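Local coordinates for electron transfer flavoprotein, beta subunit (Thermotoga maritima, PDB 7KOE) that binds flavin-adenine dinucleotide and probably passes electrons as the beta subunit of an electron transfer flavoprotein, at residues D49-E54 with I195-N200; R98-A103 with K231-F236. All coordinates share one frame; numbering follows the deposited sequence.

Contact 1 (D49-E54 with I195-N200). With FAD (flavin-adenine dinucleotide), chain I.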
loop_
_atom_site.group_PDB
_atom_site.type_symbol
_atom_site.label_atom_id
_atom_site.label_comp_id
_atom_site.label_asym_id
_atom_site.label_seq_id
_atom_site.Cartn_x
_atom_site.Cartn_y
_atom_site.Cartn_z
ATOM N N ASP A 49 -10.488 43.096 -7.138
ATOM C CA ASP A 49 -11.478 43.279 -8.190
ATOM C C ASP A 49 -12.886 43.481 -7.669
ATOM O O ASP A 49 -13.741 43.944 -8.426
ATOM C CB ASP A 49 -11.475 42.089 -9.147
ATOM C CG ASP A 49 -10.295 42.105 -10.069
ATOM O OD1 ASP A 49 -10.359 42.832 -11.076
ATOM O OD2 ASP A 49 -9.300 41.418 -9.794
ATOM N N GLU A 50 -13.155 43.142 -6.408
ATOM C CA GLU A 50 -14.438 43.508 -5.825
ATOM C C GLU A 50 -14.548 45.014 -5.641
ATOM O O GLU A 50 -15.650 45.565 -5.694
ATOM C CB GLU A 50 -14.639 42.790 -4.494
ATOM C CG GLU A 50 -14.944 41.314 -4.629
ATOM C CD GLU A 50 -14.746 40.553 -3.332
ATOM O OE1 GLU A 50 -14.793 41.186 -2.255
ATOM O OE2 GLU A 50 -14.538 39.323 -3.386
ATOM N N ARG A 51 -13.418 45.693 -5.437
ATOM C CA ARG A 51 -13.422 47.149 -5.414
ATOM C C ARG A 51 -13.582 47.718 -6.812
ATOM O O ARG A 51 -14.134 48.810 -6.977
ATOM C CB ARG A 51 -12.139 47.671 -4.774
ATOM C CG ARG A 51 -11.639 46.841 -3.613
ATOM C CD ARG A 51 -12.582 46.926 -2.442
ATOM N NE ARG A 51 -11.939 46.618 -1.172
ATOM C CZ ARG A 51 -11.772 45.390 -0.697
ATOM N NH1 ARG A 51 -12.194 44.344 -1.388
ATOM N NH2 ARG A 51 -11.177 45.208 0.471
ATOM N N ALA A 52 -13.102 46.998 -7.825
ATOM C CA ALA A 52 -13.293 47.434 -9.202
ATOM C C ALA A 52 -14.735 47.240 -9.642
ATOM O O ALA A 52 -15.270 48.053 -10.403
ATOM C CB ALA A 52 -12.347 46.678 -10.128
ATOM N N LEU A 53 -15.378 46.166 -9.180
ATOM C CA LEU A 53 -16.776 45.933 -9.520
ATOM C C LEU A 53 -17.697 46.892 -8.786
ATOM O O LEU A 53 -18.738 47.279 -9.324
ATOM C CB LEU A 53 -17.167 44.496 -9.197
ATOM C CG LEU A 53 -16.530 43.405 -10.041
ATOM C CD1 LEU A 53 -16.700 42.066 -9.372
ATOM C CD2 LEU A 53 -17.138 43.395 -11.403
ATOM N N GLU A 54 -17.343 47.272 -7.560
ATOM C CA GLU A 54 -18.173 48.204 -6.811
ATOM C C GLU A 54 -18.059 49.611 -7.382
ATOM O O GLU A 54 -19.050 50.348 -7.428
ATOM C CB GLU A 54 -17.791 48.157 -5.330
ATOM C CG GLU A 54 -18.159 49.371 -4.491
ATOM C CD GLU A 54 -19.652 49.592 -4.366
ATOM O OE1 GLU A 54 -20.417 48.611 -4.448
ATOM O OE2 GLU A 54 -20.065 50.754 -4.174
ATOM N N ILE A 195 -7.335 49.122 -9.677
ATOM C CA ILE A 195 -7.947 49.537 -8.421
ATOM C C ILE A 195 -7.330 48.766 -7.264
ATOM O O ILE A 195 -7.095 47.558 -7.364
ATOM C CB ILE A 195 -9.471 49.321 -8.478
ATOM C CG1 ILE A 195 -10.035 49.821 -9.807
ATOM C CG2 ILE A 195 -10.152 50.016 -7.338
ATOM C CD1 ILE A 195 -9.935 51.302 -10.002
ATOM N N THR A 196 -7.071 49.466 -6.162
ATOM C CA THR A 196 -6.581 48.852 -4.940
ATOM C C THR A 196 -7.740 48.484 -4.017
ATOM O O THR A 196 -8.912 48.631 -4.358
ATOM C CB THR A 196 -5.620 49.791 -4.220
ATOM O OG1 THR A 196 -6.293 51.016 -3.917
ATOM C CG2 THR A 196 -4.419 50.077 -5.077
ATOM N N ASP A 197 -7.399 48.004 -2.819
ATOM C CA ASP A 197 -8.408 47.717 -1.807
ATOM C C ASP A 197 -8.964 48.982 -1.176
ATOM O O ASP A 197 -10.096 48.975 -0.684
ATOM C CB ASP A 197 -7.830 46.844 -0.694
ATOM C CG ASP A 197 -7.234 45.557 -1.205
ATOM O OD1 ASP A 197 -5.989 45.455 -1.241
ATOM O OD2 ASP A 197 -8.002 44.638 -1.558
ATOM N N GLU A 198 -8.195 50.065 -1.171
ATOM C CA GLU A 198 -8.541 51.245 -0.396
ATOM C C GLU A 198 -9.468 52.197 -1.131
ATOM O O GLU A 198 -9.742 53.283 -0.612
ATOM C CB GLU A 198 -7.277 51.998 0.027
ATOM C CG GLU A 198 -6.382 51.248 1.001
ATOM C CD GLU A 198 -5.331 50.407 0.306
ATOM O OE1 GLU A 198 -5.215 50.505 -0.932
ATOM O OE2 GLU A 198 -4.622 49.644 0.995
ATOM N N LEU A 199 -9.951 51.832 -2.320
ATOM C CA LEU A 199 -10.823 52.738 -3.060
ATOM C C LEU A 199 -12.188 52.845 -2.399
ATOM O O LEU A 199 -12.652 53.946 -2.083
ATOM C CB LEU A 199 -10.974 52.280 -4.506
ATOM C CG LEU A 199 -11.835 53.261 -5.303
ATOM C CD1 LEU A 199 -10.982 54.344 -5.894
ATOM C CD2 LEU A 199 -12.619 52.577 -6.385
ATOM N N ASN A 200 -12.840 51.713 -2.173
ATOM C CA ASN A 200 -14.148 51.694 -1.545
ATOM C C ASN A 200 -14.293 50.387 -0.782
ATOM O O ASN A 200 -13.348 49.599 -0.679
ATOM C CB ASN A 200 -15.242 51.904 -2.599
ATOM C CG ASN A 200 -15.041 51.056 -3.842
ATOM O OD1 ASN A 200 -14.350 50.044 -3.822
ATOM N ND2 ASN A 200 -15.611 51.505 -4.950
HETATM P PA FAD I . -2.653 40.203 -12.137
HETATM O O1A FAD I . -1.847 40.772 -11.022
HETATM O O2A FAD I . -2.223 40.466 -13.539
HETATM O O5B FAD I . -4.179 40.648 -11.970
HETATM C C5B FAD I . -4.491 42.048 -12.141
HETATM C C4B FAD I . -5.920 42.188 -12.601
HETATM O O4B FAD I . -6.017 41.790 -13.992
HETATM C C3B FAD I . -6.955 41.308 -11.896
HETATM O O3B FAD I . -7.401 41.889 -10.679
HETATM C C2B FAD I . -8.068 41.292 -12.944
HETATM O O2B FAD I . -8.833 42.476 -12.940
HETATM C C1B FAD I . -7.256 41.161 -14.228
HETATM N N9A FAD I . -7.004 39.777 -14.586
HETATM C C8A FAD I . -6.002 38.966 -14.136
HETATM N N7A FAD I . -6.062 37.759 -14.645
HETATM C C5A FAD I . -7.176 37.783 -15.472
HETATM C C6A FAD I . -7.777 36.811 -16.292
HETATM N N6A FAD I . -7.325 35.568 -16.419
HETATM N N1A FAD I . -8.886 37.176 -16.977
HETATM C C2A FAD I . -9.340 38.427 -16.841
HETATM N N3A FAD I . -8.857 39.422 -16.105
HETATM C C4A FAD I . -7.763 39.026 -15.438
HETATM N N1 FAD I . 2.501 35.117 -15.128
HETATM C C2 FAD I . 3.410 36.059 -15.456
HETATM O O2 FAD I . 3.237 36.790 -16.429
HETATM N N3 FAD I . 4.541 36.247 -14.736
HETATM C C4 FAD I . 4.832 35.488 -13.631
HETATM O O4 FAD I . 5.862 35.692 -13.010
HETATM C C4X FAD I . 3.916 34.495 -13.257
HETATM N N5 FAD I . 4.181 33.764 -12.207
HETATM C C5X FAD I . 3.270 32.800 -11.867
HETATM C C6 FAD I . 3.538 31.999 -10.743
HETATM C C7 FAD I . 2.673 31.012 -10.345
HETATM C C7M FAD I . 2.993 30.170 -9.136
HETATM C C8 FAD I . 1.482 30.795 -11.076
HETATM C C8M FAD I . 0.516 29.719 -10.656
HETATM C C9 FAD I . 1.206 31.576 -12.178
HETATM C C9A FAD I . 2.086 32.586 -12.596
HETATM N N10 FAD I . 1.838 33.389 -13.704
HETATM C C10 FAD I . 2.740 34.366 -14.075
HETATM C "C1'" FAD I . 0.608 33.193 -14.490
HETATM C "C2'" FAD I . -0.256 34.438 -14.520
HETATM O "O2'" FAD I . -0.939 34.581 -13.285
HETATM C "C3'" FAD I . -1.290 34.370 -15.646
HETATM O "O3'" FAD I . -0.647 34.664 -16.878
HETATM C "C4'" FAD I . -2.475 35.316 -15.443
HETATM O "O4'" FAD I . -3.109 35.588 -16.694
HETATM C "C5'" FAD I . -2.068 36.622 -14.802
HETATM O "O5'" FAD I . -2.574 36.673 -13.443
HETATM P P FAD I . -1.731 37.454 -12.331
HETATM O O1P FAD I . -1.498 36.552 -11.167
HETATM O O2P FAD I . -0.548 38.057 -13.006
HETATM O O3P FAD I . -2.745 38.621 -11.928
#
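Arg51 carries this contact, reaching from helix 47-63 to the loop that follows strand 191-195. Arg51 NE donates a hydrogen bond to Asp197 O at 3.0 Å. The N-H...O angle of 140° makes the bond bent, but it lands on a lone pair in the carbonyl plane. CG stands beside the backbone N (chi1 -37°), and a bend at chi2 carries the chain along the loop backbone. Arg51 CG thus lies 3.3 Å from Thr196 O. Asp197 OD2 lies over one guanidinium face, offset toward the rim, 3.8 Å from Arg51 NH2. The two planes are 66° apart. This salt bridge is long and rests on charge alone, since no N-H points at the oxygen. One residue along the helix, Ala52 CB meets Ile195 CG1 at 3.9 Å, an apolar touch where the loop leaves the sheet. Asn200 crosses Glu54 obliquely, against its CG. The Glu54 carboxylate forms its salt bridge with Arg203. Thr196 OG1 is hydrogen-bonded to Val159 O, which joins the loop to strand 154-162. An alanine in place of Arg51 would probably loosen the loop, losing the bond to the Asp197 carbonyl and the charge beside its carboxylate. Asp49 meets the FAD ribose hydroxyls O2B and O3B, and Asn46 bonds to its OD2. The chemistry implies one helix with two tasks: Asp49 binds the cofactor, while Arg51 grips a loop carbonyl.

Contact 2 (R98-A103 with K231-F236). With FAD (flavin-adenine dinucleotide), chain I.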
loop_
_atom_site.group_PDB
_atom_site.type_symbol
_atom_site.label_atom_id
_atom_site.label_comp_id
_atom_site.label_asym_id
_atom_site.label_seq_id
_atom_site.Cartn_x
_atom_site.Cartn_y
_atom_site.Cartn_z
ATOM N N ARG A 98 -9.379 25.730 -23.311
ATOM C CA ARG A 98 -8.076 25.274 -22.840
ATOM C C ARG A 98 -6.984 25.548 -23.859
ATOM O O ARG A 98 -5.835 25.152 -23.646
ATOM C CB ARG A 98 -8.110 23.794 -22.472
ATOM C CG ARG A 98 -8.461 22.856 -23.598
ATOM C CD ARG A 98 -8.405 21.424 -23.102
ATOM N NE ARG A 98 -9.300 21.207 -21.967
ATOM C CZ ARG A 98 -10.584 20.880 -22.069
ATOM N NH1 ARG A 98 -11.312 20.703 -20.975
ATOM N NH2 ARG A 98 -11.142 20.730 -23.264
ATOM N N THR A 99 -7.325 26.229 -24.954
ATOM C CA THR A 99 -6.349 26.989 -25.715
ATOM C C THR A 99 -5.721 28.089 -24.867
ATOM O O THR A 99 -4.546 28.408 -25.060
ATOM C CB THR A 99 -7.028 27.583 -26.952
ATOM O OG1 THR A 99 -7.819 26.573 -27.588
ATOM C CG2 THR A 99 -6.018 28.103 -27.945
ATOM N N PHE A 100 -6.468 28.643 -23.906
ATOM C CA PHE A 100 -5.983 29.703 -23.035
ATOM C C PHE A 100 -5.372 29.189 -21.740
ATOM O O PHE A 100 -5.024 30.004 -20.881
ATOM C CB PHE A 100 -7.119 30.673 -22.671
ATOM C CG PHE A 100 -7.898 31.193 -23.847
ATOM C CD1 PHE A 100 -7.278 31.505 -25.043
ATOM C CD2 PHE A 100 -9.262 31.387 -23.740
ATOM C CE1 PHE A 100 -8.009 31.978 -26.111
ATOM C CE2 PHE A 100 -9.994 31.866 -24.802
ATOM C CZ PHE A 100 -9.367 32.161 -25.986
ATOM N N ALA A 101 -5.238 27.879 -21.570
ATOM C CA ALA A 101 -4.782 27.335 -20.298
ATOM C C ALA A 101 -3.282 27.527 -20.125
ATOM O O ALA A 101 -2.519 27.499 -21.093
ATOM C CB ALA A 101 -5.128 25.853 -20.199
ATOM N N GLY A 102 -2.861 27.712 -18.875
ATOM C CA GLY A 102 -1.461 27.934 -18.577
ATOM C C GLY A 102 -0.916 29.256 -19.059
ATOM O O GLY A 102 0.300 29.402 -19.190
ATOM N N ALA A 103 -1.785 30.225 -19.321
ATOM C CA ALA A 103 -1.392 31.501 -19.886
ATOM C C ALA A 103 -0.637 32.337 -18.862
ATOM O O ALA A 103 -0.893 32.277 -17.659
ATOM C CB ALA A 103 -2.619 32.267 -20.374
ATOM N N LYS A 231 -1.915 29.749 -31.089
ATOM C CA LYS A 231 -0.825 29.457 -30.166
ATOM C C LYS A 231 -0.117 30.719 -29.689
ATOM O O LYS A 231 1.068 30.674 -29.343
ATOM C CB LYS A 231 0.169 28.474 -30.788
ATOM C CG LYS A 231 0.804 28.910 -32.096
ATOM C CD LYS A 231 1.828 27.876 -32.532
ATOM C CE LYS A 231 1.157 26.574 -32.936
ATOM N NZ LYS A 231 2.139 25.567 -33.422
ATOM N N LYS A 232 -0.827 31.843 -29.654
ATOM C CA LYS A 232 -0.346 33.049 -28.999
ATOM C C LYS A 232 -1.048 33.300 -27.670
ATOM O O LYS A 232 -1.000 34.423 -27.159
ATOM C CB LYS A 232 -0.517 34.253 -29.920
ATOM C CG LYS A 232 0.670 35.193 -29.917
ATOM C CD LYS A 232 0.440 36.380 -30.824
ATOM C CE LYS A 232 1.658 37.282 -30.845
ATOM N NZ LYS A 232 1.436 38.474 -31.704
ATOM N N CYS A 233 -1.695 32.282 -27.096
ATOM C CA CYS A 233 -2.555 32.496 -25.939
ATOM C C CYS A 233 -2.336 31.519 -24.793
ATOM O O CYS A 233 -2.732 31.802 -23.661
ATOM C CB CYS A 233 -4.019 32.425 -26.357
ATOM S SG CYS A 233 -4.488 33.608 -27.597
ATOM N N GLY A 234 -1.750 30.361 -25.060
ATOM C CA GLY A 234 -1.632 29.380 -24.001
ATOM C C GLY A 234 -0.245 29.226 -23.428
ATOM O O GLY A 234 0.371 30.195 -22.982
ATOM N N PHE A 235 0.244 27.993 -23.421
ATOM C CA PHE A 235 1.616 27.680 -23.063
ATOM C C PHE A 235 2.596 28.052 -24.167
ATOM O O PHE A 235 3.798 28.163 -23.901
ATOM C CB PHE A 235 1.725 26.187 -22.740
ATOM C CG PHE A 235 2.970 25.804 -21.998
ATOM C CD1 PHE A 235 3.086 26.056 -20.641
ATOM C CD2 PHE A 235 4.011 25.162 -22.650
ATOM C CE1 PHE A 235 4.229 25.691 -19.949
ATOM C CE2 PHE A 235 5.154 24.795 -21.968
ATOM C CZ PHE A 235 5.261 25.057 -20.615
ATOM N N PHE A 236 2.110 28.257 -25.390
ATOM C CA PHE A 236 2.953 28.622 -26.521
ATOM C C PHE A 236 3.082 30.124 -26.704
ATOM O O PHE A 236 4.144 30.597 -27.121
ATOM C CB PHE A 236 2.407 28.000 -27.810
ATOM C CG PHE A 236 2.081 26.540 -27.686
ATOM C CD1 PHE A 236 3.011 25.651 -27.165
ATOM C CD2 PHE A 236 0.844 26.057 -28.082
ATOM C CE1 PHE A 236 2.714 24.306 -27.043
ATOM C CE2 PHE A 236 0.539 24.711 -27.963
ATOM C CZ PHE A 236 1.477 23.835 -27.443
HETATM P PA FAD I . -2.653 40.203 -12.137
HETATM O O1A FAD I . -1.847 40.772 -11.022
HETATM O O2A FAD I . -2.223 40.466 -13.539
HETATM O O5B FAD I . -4.179 40.648 -11.970
HETATM C C5B FAD I . -4.491 42.048 -12.141
HETATM C C4B FAD I . -5.920 42.188 -12.601
HETATM O O4B FAD I . -6.017 41.790 -13.992
HETATM C C3B FAD I . -6.955 41.308 -11.896
HETATM O O3B FAD I . -7.401 41.889 -10.679
HETATM C C2B FAD I . -8.068 41.292 -12.944
HETATM O O2B FAD I . -8.833 42.476 -12.940
HETATM C C1B FAD I . -7.256 41.161 -14.228
HETATM N N9A FAD I . -7.004 39.777 -14.586
HETATM C C8A FAD I . -6.002 38.966 -14.136
HETATM N N7A FAD I . -6.062 37.759 -14.645
HETATM C C5A FAD I . -7.176 37.783 -15.472
HETATM C C6A FAD I . -7.777 36.811 -16.292
HETATM N N6A FAD I . -7.325 35.568 -16.419
HETATM N N1A FAD I . -8.886 37.176 -16.977
HETATM C C2A FAD I . -9.340 38.427 -16.841
HETATM N N3A FAD I . -8.857 39.422 -16.105
HETATM C C4A FAD I . -7.763 39.026 -15.438
HETATM N N1 FAD I . 2.501 35.117 -15.128
HETATM C C2 FAD I . 3.410 36.059 -15.456
HETATM O O2 FAD I . 3.237 36.790 -16.429
HETATM N N3 FAD I . 4.541 36.247 -14.736
HETATM C C4 FAD I . 4.832 35.488 -13.631
HETATM O O4 FAD I . 5.862 35.692 -13.010
HETATM C C4X FAD I . 3.916 34.495 -13.257
HETATM N N5 FAD I . 4.181 33.764 -12.207
HETATM C C5X FAD I . 3.270 32.800 -11.867
HETATM C C6 FAD I . 3.538 31.999 -10.743
HETATM C C7 FAD I . 2.673 31.012 -10.345
HETATM C C7M FAD I . 2.993 30.170 -9.136
HETATM C C8 FAD I . 1.482 30.795 -11.076
HETATM C C8M FAD I . 0.516 29.719 -10.656
HETATM C C9 FAD I . 1.206 31.576 -12.178
HETATM C C9A FAD I . 2.086 32.586 -12.596
HETATM N N10 FAD I . 1.838 33.389 -13.704
HETATM C C10 FAD I . 2.740 34.366 -14.075
HETATM C "C1'" FAD I . 0.608 33.193 -14.490
HETATM C "C2'" FAD I . -0.256 34.438 -14.520
HETATM O "O2'" FAD I . -0.939 34.581 -13.285
HETATM C "C3'" FAD I . -1.290 34.370 -15.646
HETATM O "O3'" FAD I . -0.647 34.664 -16.878
HETATM C "C4'" FAD I . -2.475 35.316 -15.443
HETATM O "O4'" FAD I . -3.109 35.588 -16.694
HETATM C "C5'" FAD I . -2.068 36.622 -14.802
HETATM O "O5'" FAD I . -2.574 36.673 -13.443
HETATM P P FAD I . -1.731 37.454 -12.331
HETATM O O1P FAD I . -1.498 36.552 -11.167
HETATM O O2P FAD I . -0.548 38.057 -13.006
HETATM O O3P FAD I . -2.745 38.621 -11.928
#
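Two loops pack here without a single hydrogen bond between them, with a glycine at the closest point. Gly234 CA lies 3.2 Å from Thr99 O and also touches Ala101 O. A side chain at Gly234 would probably collide with the Thr99 carbonyl. Gly234 N is near the same oxygen, but the angle is too poor for a bond. Beside the glycine, Cys233 points toward the loop 98-103. Its CB meets the edge of the Phe100 ring, near the ring plane, with Cys233 CB 3.6 Å from Phe100 CD1. The sulfur makes an oblique sulfur-aromatic contact, with Cys233 SG 5.3 Å from the centroid of the Phe100 ring. The ring also packs on His223 and Leu226 of helix 223-226 and on Met72. Residues Phe100 to Ala103 form a type II beta turn, with Gly102 at positive phi (69°). The turn leads to Ala103, whose CB rests 3.3 Å from Cys233 O. On the cofactor side, FAD O3' donates a hydrogen bond to Ala103 O at 2.5 Å. The flavin's ribityl chain is therefore held by a backbone carbonyl. Because the acceptor is a main-chain carbonyl, the bond depends on the backbone path at Ala103, which the turn and the packing against Cys233 and Gly234 are likely to influence.

Contact 1 and contact 2 share no helix or strand, yet both touch the same FAD. Their centres lie 28 Å apart and their nearest atoms about 15 Å apart. Contact 1 meets the adenosine ribose, contact 2 the ribityl chain. Contact 1 is nearer the middle of the chain and sets a helix against a loop. Its chemistry is polar and charged, with a small apolar patch. Contact 2 lies farther out, joins two loops and has both buried and exposed residues. It relies on apolar and backbone packing. An acidic side chain meets the cofactor in contact 1, a main-chain carbonyl in contact 2.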